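Local coordinates for protein amine Dehydrogenase (PDB 1JMX) that probably transfers electrons through two covalently bound c-type hemes, as the heme-carrying subunit of a bacterial quinohemoprotein amine dehydrogenase, at residues Thr23-Glu35 with Ala110-Leu122. Residues are numbered along the deposited sequence; the frame is centred on the assembly and turned at random.
With HEC (heme c), chain F.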
loop_
_atom_site.group_PDB
_atom_site.type_symbol
_atom_site.label_atom_id
_atom_site.label_comp_id
_atom_site.label_asym_id
_atom_site.label_seq_id
_atom_site.Cartn_x
_atom_site.Cartn_y
_atom_site.Cartn_z
ATOM N N THR A 23 -10.324 -33.657 -4.322
ATOM C CA THR A 23 -9.394 -32.868 -3.514
ATOM C C THR A 23 -8.108 -32.687 -4.319
ATOM O O THR A 23 -7.715 -33.569 -5.076
ATOM C CB THR A 23 -9.087 -33.490 -2.129
ATOM O OG1 THR A 23 -8.364 -34.710 -2.286
ATOM C CG2 THR A 23 -10.372 -33.764 -1.367
ATOM N N TYR A 24 -7.505 -31.510 -4.206
ATOM C CA TYR A 24 -6.289 -31.190 -4.942
ATOM C C TYR A 24 -5.258 -30.574 -4.026
ATOM O O TYR A 24 -5.582 -30.098 -2.944
ATOM C CB TYR A 24 -6.619 -30.239 -6.096
ATOM C CG TYR A 24 -7.584 -30.853 -7.077
ATOM C CD1 TYR A 24 -7.126 -31.651 -8.121
ATOM C CD2 TYR A 24 -8.964 -30.733 -6.896
ATOM C CE1 TYR A 24 -8.012 -32.325 -8.951
ATOM C CE2 TYR A 24 -9.854 -31.399 -7.718
ATOM C CZ TYR A 24 -9.372 -32.199 -8.742
ATOM O OH TYR A 24 -10.242 -32.894 -9.545
ATOM N N SER A 25 -4.004 -30.604 -4.445
ATOM C CA SER A 25 -2.947 -30.040 -3.632
ATOM C C SER A 25 -3.176 -28.537 -3.465
ATOM O O SER A 25 -3.665 -27.872 -4.380
ATOM C CB SER A 25 -1.581 -30.311 -4.262
ATOM O OG SER A 25 -1.472 -29.677 -5.519
ATOM N N ARG A 26 -2.852 -28.034 -2.274
ATOM C CA ARG A 26 -2.996 -26.622 -1.926
ATOM C C ARG A 26 -4.452 -26.227 -1.710
ATOM O O ARG A 26 -4.847 -25.900 -0.596
ATOM C CB ARG A 26 -2.331 -25.737 -2.993
ATOM C CG ARG A 26 -0.886 -26.147 -3.278
ATOM C CD ARG A 26 0.034 -25.789 -2.126
ATOM N NE ARG A 26 0.502 -24.427 -2.337
ATOM C CZ ARG A 26 0.367 -23.429 -1.481
ATOM N NH1 ARG A 26 -0.203 -23.601 -0.304
ATOM N NH2 ARG A 26 0.698 -22.217 -1.867
ATOM N N ILE A 27 -5.252 -26.344 -2.768
ATOM C CA ILE A 27 -6.674 -25.996 -2.766
ATOM C C ILE A 27 -7.503 -26.562 -1.621
ATOM O O ILE A 27 -8.259 -25.831 -0.983
ATOM C CB ILE A 27 -7.327 -26.397 -4.106
ATOM C CG1 ILE A 27 -6.592 -25.699 -5.251
ATOM C CG2 ILE A 27 -8.812 -26.031 -4.117
ATOM C CD1 ILE A 27 -7.040 -26.130 -6.620
ATOM N N SER A 28 -7.336 -27.847 -1.338
ATOM C CA SER A 28 -8.103 -28.502 -0.284
ATOM C C SER A 28 -7.473 -28.465 1.103
ATOM O O SER A 28 -7.873 -29.225 1.982
ATOM C CB SER A 28 -8.364 -29.957 -0.675
ATOM O OG SER A 28 -8.886 -30.033 -1.985
ATOM N N HIS A 29 -6.529 -27.558 1.321
ATOM C CA HIS A 29 -5.841 -27.484 2.604
ATOM C C HIS A 29 -5.831 -26.064 3.160
ATOM O O HIS A 29 -4.976 -25.699 3.971
ATOM C CB HIS A 29 -4.413 -27.994 2.424
ATOM C CG HIS A 29 -4.327 -29.225 1.582
ATOM N ND1 HIS A 29 -4.430 -30.493 2.106
ATOM C CD2 HIS A 29 -4.225 -29.379 0.241
ATOM C CE1 HIS A 29 -4.400 -31.377 1.125
ATOM N NE2 HIS A 29 -4.275 -30.727 -0.016
ATOM N N GLN A 30 -6.799 -25.276 2.703
ATOM C CA GLN A 30 -6.943 -23.894 3.114
ATOM C C GLN A 30 -8.429 -23.541 3.192
ATOM O O GLN A 30 -9.242 -24.084 2.441
ATOM C CB GLN A 30 -6.260 -22.983 2.087
ATOM C CG GLN A 30 -4.775 -23.243 1.879
ATOM C CD GLN A 30 -4.196 -22.433 0.737
ATOM O OE1 GLN A 30 -4.863 -21.563 0.177
ATOM N NE2 GLN A 30 -2.959 -22.725 0.376
ATOM N N ARG A 31 -8.783 -22.663 4.128
ATOM C CA ARG A 31 -10.170 -22.194 4.288
ATOM C C ARG A 31 -10.128 -20.676 4.261
ATOM O O ARG A 31 -9.297 -20.069 4.930
ATOM C CB ARG A 31 -10.792 -22.685 5.598
ATOM C CG ARG A 31 -11.017 -24.181 5.631
ATOM C CD ARG A 31 -11.894 -24.618 6.779
ATOM N NE ARG A 31 -11.238 -24.535 8.076
ATOM C CZ ARG A 31 -11.553 -23.643 9.007
ATOM N NH1 ARG A 31 -12.509 -22.756 8.771
ATOM N NH2 ARG A 31 -10.964 -23.674 10.196
ATOM N N LYS A 32 -10.985 -20.069 3.449
ATOM C CA LYS A 32 -11.014 -18.613 3.324
ATOM C C LYS A 32 -12.445 -18.095 3.166
ATOM O O LYS A 32 -13.400 -18.870 3.020
ATOM C CB LYS A 32 -10.223 -18.163 2.083
ATOM C CG LYS A 32 -8.974 -18.964 1.738
ATOM C CD LYS A 32 -8.498 -18.598 0.337
ATOM C CE LYS A 32 -7.426 -19.545 -0.180
ATOM N NZ LYS A 32 -6.072 -19.155 0.224
ATOM N N THR A 33 -12.573 -16.772 3.158
ATOM C CA THR A 33 -13.861 -16.112 2.975
ATOM C C THR A 33 -14.154 -16.138 1.472
ATOM O O THR A 33 -13.290 -16.515 0.679
ATOM C CB THR A 33 -13.806 -14.626 3.445
ATOM O OG1 THR A 33 -12.865 -13.897 2.647
ATOM C CG2 THR A 33 -13.414 -14.531 4.913
ATOM N N PRO A 34 -15.387 -15.779 1.064
ATOM C CA PRO A 34 -15.757 -15.763 -0.359
ATOM C C PRO A 34 -14.831 -14.869 -1.199
ATOM O O PRO A 34 -14.427 -15.251 -2.300
ATOM C CB PRO A 34 -17.182 -15.221 -0.325
ATOM C CG PRO A 34 -17.710 -15.806 0.942
ATOM C CD PRO A 34 -16.578 -15.569 1.911
ATOM N N GLU A 35 -14.487 -13.690 -0.683
ATOM C CA GLU A 35 -13.591 -12.800 -1.416
ATOM C C GLU A 35 -12.154 -13.299 -1.366
ATOM O O GLU A 35 -11.346 -12.927 -2.201
ATOM C CB GLU A 35 -13.683 -11.326 -0.974
ATOM C CG GLU A 35 -14.195 -11.037 0.417
ATOM C CD GLU A 35 -15.681 -11.276 0.564
ATOM O OE1 GLU A 35 -16.045 -12.155 1.354
ATOM O OE2 GLU A 35 -16.483 -10.604 -0.106
ATOM N N ALA A 110 -5.788 -12.959 8.978
ATOM C CA ALA A 110 -6.712 -13.509 9.970
ATOM C C ALA A 110 -8.008 -14.070 9.382
ATOM O O ALA A 110 -8.717 -14.819 10.048
ATOM C CB ALA A 110 -7.021 -12.464 11.027
ATOM N N LEU A 111 -8.314 -13.715 8.138
ATOM C CA LEU A 111 -9.516 -14.214 7.480
ATOM C C LEU A 111 -9.254 -15.515 6.721
ATOM O O LEU A 111 -9.986 -15.876 5.799
ATOM C CB LEU A 111 -10.125 -13.148 6.563
ATOM C CG LEU A 111 -10.890 -12.051 7.304
ATOM C CD1 LEU A 111 -11.195 -10.901 6.375
ATOM C CD2 LEU A 111 -12.167 -12.623 7.905
ATOM N N GLN A 112 -8.194 -16.212 7.125
ATOM C CA GLN A 112 -7.811 -17.489 6.532
ATOM C C GLN A 112 -7.384 -18.485 7.611
ATOM O O GLN A 112 -6.922 -18.103 8.682
ATOM C CB GLN A 112 -6.684 -17.311 5.504
ATOM C CG GLN A 112 -7.082 -16.517 4.267
ATOM C CD GLN A 112 -6.176 -16.772 3.082
ATOM O OE1 GLN A 112 -5.468 -17.775 3.034
ATOM N NE2 GLN A 112 -6.209 -15.873 2.108
ATOM N N ARG A 113 -7.599 -19.763 7.331
ATOM C CA ARG A 113 -7.235 -20.843 8.239
ATOM C C ARG A 113 -6.401 -21.856 7.443
ATOM O O ARG A 113 -6.825 -22.328 6.390
ATOM C CB ARG A 113 -8.498 -21.492 8.815
ATOM C CG ARG A 113 -9.270 -20.610 9.791
ATOM C CD ARG A 113 -8.388 -20.235 10.963
ATOM N NE ARG A 113 -9.067 -19.427 11.971
ATOM C CZ ARG A 113 -9.280 -18.115 11.876
ATOM N NH1 ARG A 113 -8.879 -17.443 10.801
ATOM N NH2 ARG A 113 -9.857 -17.463 12.878
ATOM N N ARG A 114 -5.198 -22.152 7.921
ATOM C CA ARG A 114 -4.302 -23.074 7.217
ATOM C C ARG A 114 -3.400 -23.861 8.150
ATOM O O ARG A 114 -3.115 -23.422 9.263
ATOM C CB ARG A 114 -3.350 -22.295 6.302
ATOM C CG ARG A 114 -3.962 -21.352 5.307
ATOM C CD ARG A 114 -2.856 -20.559 4.662
ATOM N NE ARG A 114 -3.329 -19.699 3.593
ATOM C CZ ARG A 114 -2.690 -19.522 2.445
ATOM N NH1 ARG A 114 -1.550 -20.155 2.210
ATOM N NH2 ARG A 114 -3.172 -18.679 1.549
ATOM N N PRO A 115 -2.959 -25.059 7.715
ATOM C CA PRO A 115 -2.064 -25.849 8.563
ATOM C C PRO A 115 -0.674 -25.222 8.373
ATOM O O PRO A 115 -0.474 -24.435 7.440
ATOM C CB PRO A 115 -2.164 -27.256 7.959
ATOM C CG PRO A 115 -2.413 -26.993 6.518
ATOM C CD PRO A 115 -3.415 -25.851 6.554
ATOM N N ALA A 116 0.273 -25.552 9.245
ATOM C CA ALA A 116 1.618 -24.980 9.167
ATOM C C ALA A 116 2.312 -25.042 7.806
ATOM O O ALA A 116 2.963 -24.078 7.412
ATOM C CB ALA A 116 2.513 -25.577 10.242
ATOM N N LYS A 117 2.172 -26.155 7.084
ATOM C CA LYS A 117 2.820 -26.296 5.775
ATOM C C LYS A 117 2.271 -25.334 4.732
ATOM O O LYS A 117 3.005 -24.888 3.846
ATOM C CB LYS A 117 2.731 -27.741 5.274
ATOM C CG LYS A 117 3.273 -27.979 3.849
ATOM C CD LYS A 117 4.744 -27.551 3.671
ATOM C CE LYS A 117 5.698 -28.324 4.583
ATOM N NZ LYS A 117 7.151 -27.996 4.345
ATOM N N GLU A 118 0.980 -25.026 4.829
ATOM C CA GLU A 118 0.347 -24.100 3.899
ATOM C C GLU A 118 0.754 -22.662 4.229
ATOM O O GLU A 118 0.761 -21.802 3.350
ATOM C CB GLU A 118 -1.171 -24.267 3.915
ATOM C CG GLU A 118 -1.637 -25.656 3.485
ATOM C CD GLU A 118 -1.266 -25.979 2.052
ATOM O OE1 GLU A 118 -1.567 -25.159 1.177
ATOM O OE2 GLU A 118 -0.681 -27.049 1.791
ATOM N N TRP A 119 1.095 -22.412 5.495
ATOM C CA TRP A 119 1.554 -21.095 5.928
ATOM C C TRP A 119 3.011 -20.964 5.486
ATOM O O TRP A 119 3.467 -19.871 5.155
ATOM C CB TRP A 119 1.461 -20.921 7.458
ATOM C CG TRP A 119 0.090 -20.568 7.993
ATOM C CD1 TRP A 119 -0.618 -21.258 8.934
ATOM C CD2 TRP A 119 -0.719 -19.431 7.638
ATOM N NE1 TRP A 119 -1.815 -20.626 9.190
ATOM C CE2 TRP A 119 -1.906 -19.505 8.408
ATOM C CE3 TRP A 119 -0.560 -18.359 6.747
ATOM C CZ2 TRP A 119 -2.928 -18.551 8.313
ATOM C CZ3 TRP A 119 -1.583 -17.406 6.652
ATOM C CH2 TRP A 119 -2.750 -17.514 7.432
ATOM N N GLU A 120 3.733 -22.089 5.485
ATOM C CA GLU A 120 5.132 -22.113 5.058
ATOM C C GLU A 120 5.226 -21.886 3.539
ATOM O O GLU A 120 6.111 -21.168 3.069
ATOM C CB GLU A 120 5.793 -23.442 5.420
ATOM C CG GLU A 120 7.276 -23.461 5.106
ATOM C CD GLU A 120 7.864 -24.862 5.063
ATOM O OE1 GLU A 120 8.449 -25.238 4.020
ATOM O OE2 GLU A 120 7.747 -25.591 6.064
ATOM N N HIS A 121 4.311 -22.494 2.783
ATOM C CA HIS A 121 4.273 -22.328 1.329
ATOM C C HIS A 121 3.962 -20.871 1.015
ATOM O O HIS A 121 4.482 -20.314 0.049
ATOM C CB HIS A 121 3.183 -23.189 0.691
ATOM C CG HIS A 121 3.554 -24.628 0.522
ATOM N ND1 HIS A 121 4.834 -25.038 0.219
ATOM C CD2 HIS A 121 2.802 -25.753 0.581
ATOM C CE1 HIS A 121 4.857 -26.353 0.099
ATOM N NE2 HIS A 121 3.636 -26.811 0.314
ATOM N N LEU A 122 3.090 -20.269 1.827
ATOM C CA LEU A 122 2.716 -18.875 1.644
ATOM C C LEU A 122 3.921 -17.953 1.801
ATOM O O LEU A 122 4.109 -17.058 0.988
ATOM C CB LEU A 122 1.603 -18.477 2.606
ATOM C CG LEU A 122 1.183 -17.008 2.586
ATOM C CD1 LEU A 122 -0.296 -16.902 2.783
ATOM C CD2 LEU A 122 1.924 -16.248 3.671
HETATM FE FE HEC F . -3.242 -22.493 -8.293
HETATM C CHA HEC F . -1.212 -21.824 -5.686
HETATM C CHB HEC F . -5.929 -22.384 -6.242
HETATM C CHC HEC F . -5.290 -23.193 -10.934
HETATM C CHD HEC F . -0.520 -22.618 -10.379
HETATM N NA HEC F . -3.511 -22.173 -6.379
HETATM C C1A HEC F . -2.564 -21.909 -5.425
HETATM C C2A HEC F . -3.171 -21.735 -4.111
HETATM C C3A HEC F . -4.493 -21.893 -4.278
HETATM C C4A HEC F . -4.706 -22.163 -5.683
HETATM C CMA HEC F . -5.550 -21.805 -3.196
HETATM C CAA HEC F . -2.434 -21.433 -2.826
HETATM C CBA HEC F . -2.472 -19.943 -2.571
HETATM C CGA HEC F . -1.751 -19.536 -1.300
HETATM O O1A HEC F . -1.206 -20.402 -0.595
HETATM O O2A HEC F . -1.732 -18.326 -1.004
HETATM N NB HEC F . -5.175 -22.730 -8.541
HETATM C C1B HEC F . -6.176 -22.650 -7.569
HETATM C C2B HEC F . -7.484 -22.889 -8.079
HETATM C C3B HEC F . -7.304 -23.133 -9.412
HETATM C C4B HEC F . -5.880 -23.022 -9.696
HETATM C CMB HEC F . -8.799 -22.882 -7.271
HETATM C CAB HEC F . -8.443 -23.465 -10.355
HETATM C CBB HEC F . -9.245 -22.322 -10.983
HETATM N NC HEC F . -2.962 -22.828 -10.235
HETATM C C1C HEC F . -3.931 -23.103 -11.192
HETATM C C2C HEC F . -3.354 -23.290 -12.500
HETATM C C3C HEC F . -2.033 -23.147 -12.355
HETATM C C4C HEC F . -1.780 -22.845 -10.942
HETATM C CMC HEC F . -4.130 -23.608 -13.778
HETATM C CAC HEC F . -1.020 -23.511 -13.428
HETATM C CBC HEC F . -0.608 -22.533 -14.510
HETATM N ND HEC F . -1.275 -22.265 -8.086
HETATM C C1D HEC F . -0.282 -22.343 -9.037
HETATM C C2D HEC F . 1.048 -22.107 -8.458
HETATM C C3D HEC F . 0.814 -21.885 -7.132
HETATM C C4D HEC F . -0.601 -21.988 -6.928
HETATM C CMD HEC F . 2.392 -22.111 -9.195
HETATM C CAD HEC F . 1.820 -21.578 -6.025
HETATM C CBD HEC F . 2.223 -20.119 -5.876
HETATM C CGD HEC F . 1.053 -19.202 -5.613
HETATM O O1D HEC F . 0.666 -18.451 -6.511
HETATM O O2D HEC F . 0.506 -19.220 -4.500
HETATM O O HOH W 1 -1.102 -29.074 -0.184
HETATM O O HOH W 2 -10.337 -14.678 3.195
#
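With CG anti to its carbonyl carbon (chi1 -54°) and the chain then straight out to NE, Arg114 brings its guanidinium face to face with the Gln30 amide, planes 17° apart, and Leu122 CD1 lies over the opposite face; Arg26, bent at chi2 and chi3, curls back to meet Glu118. At its edge the Arg114 guanidinium is held by three groups: NE and NH2 both grip Gln112 OE1, NH1 reaches Glu118 O, and the heme propionate takes NH1 at O1A (2.8 Å to Arg114 NH1) and NH2 at O2A, the latter bond almost straight at 178°. Gln112 OE1 accepts a third bond, from Lys32 NZ, which also donates to Gln30 OE1. Glu118 OE1 pairs with Arg26 NH1 in a short salt bridge (2.5 Å), approached from above the carboxylate plane, and takes Gln30 NE2 on its anti lone pair at 2.9 Å. Water 1 links Glu118 OE2 to Arg26 N. Arg26 is sandwiched between His121 CB and heme CAA, while its NE donates a hydrogen bond to Asp118 O of a neighbouring subunit. The buried His29 O has no hydrogen-bonding partner; Pro115 CD presses on it at 3.0 Å. Replacing Arg114 with alanine is likely to leave both propionate oxygens short of a donor and the Gln30 amide without the flat group it stacks on. Alongside, Arg31 and Arg113 form an antiparallel hydrogen-bonded pair, their backbone N and O atoms bonded both ways, and the Arg31 guanidinium lies over Arg113 CB and bonds Glu74 and Leu162. Beside this two-stranded antiparallel bridge of the diheme cytochrome c domain, Arg26, Gln30 and Arg114 form a propionate site of heme c, while Lys32, Gln112 and Arg114 touch the second heme.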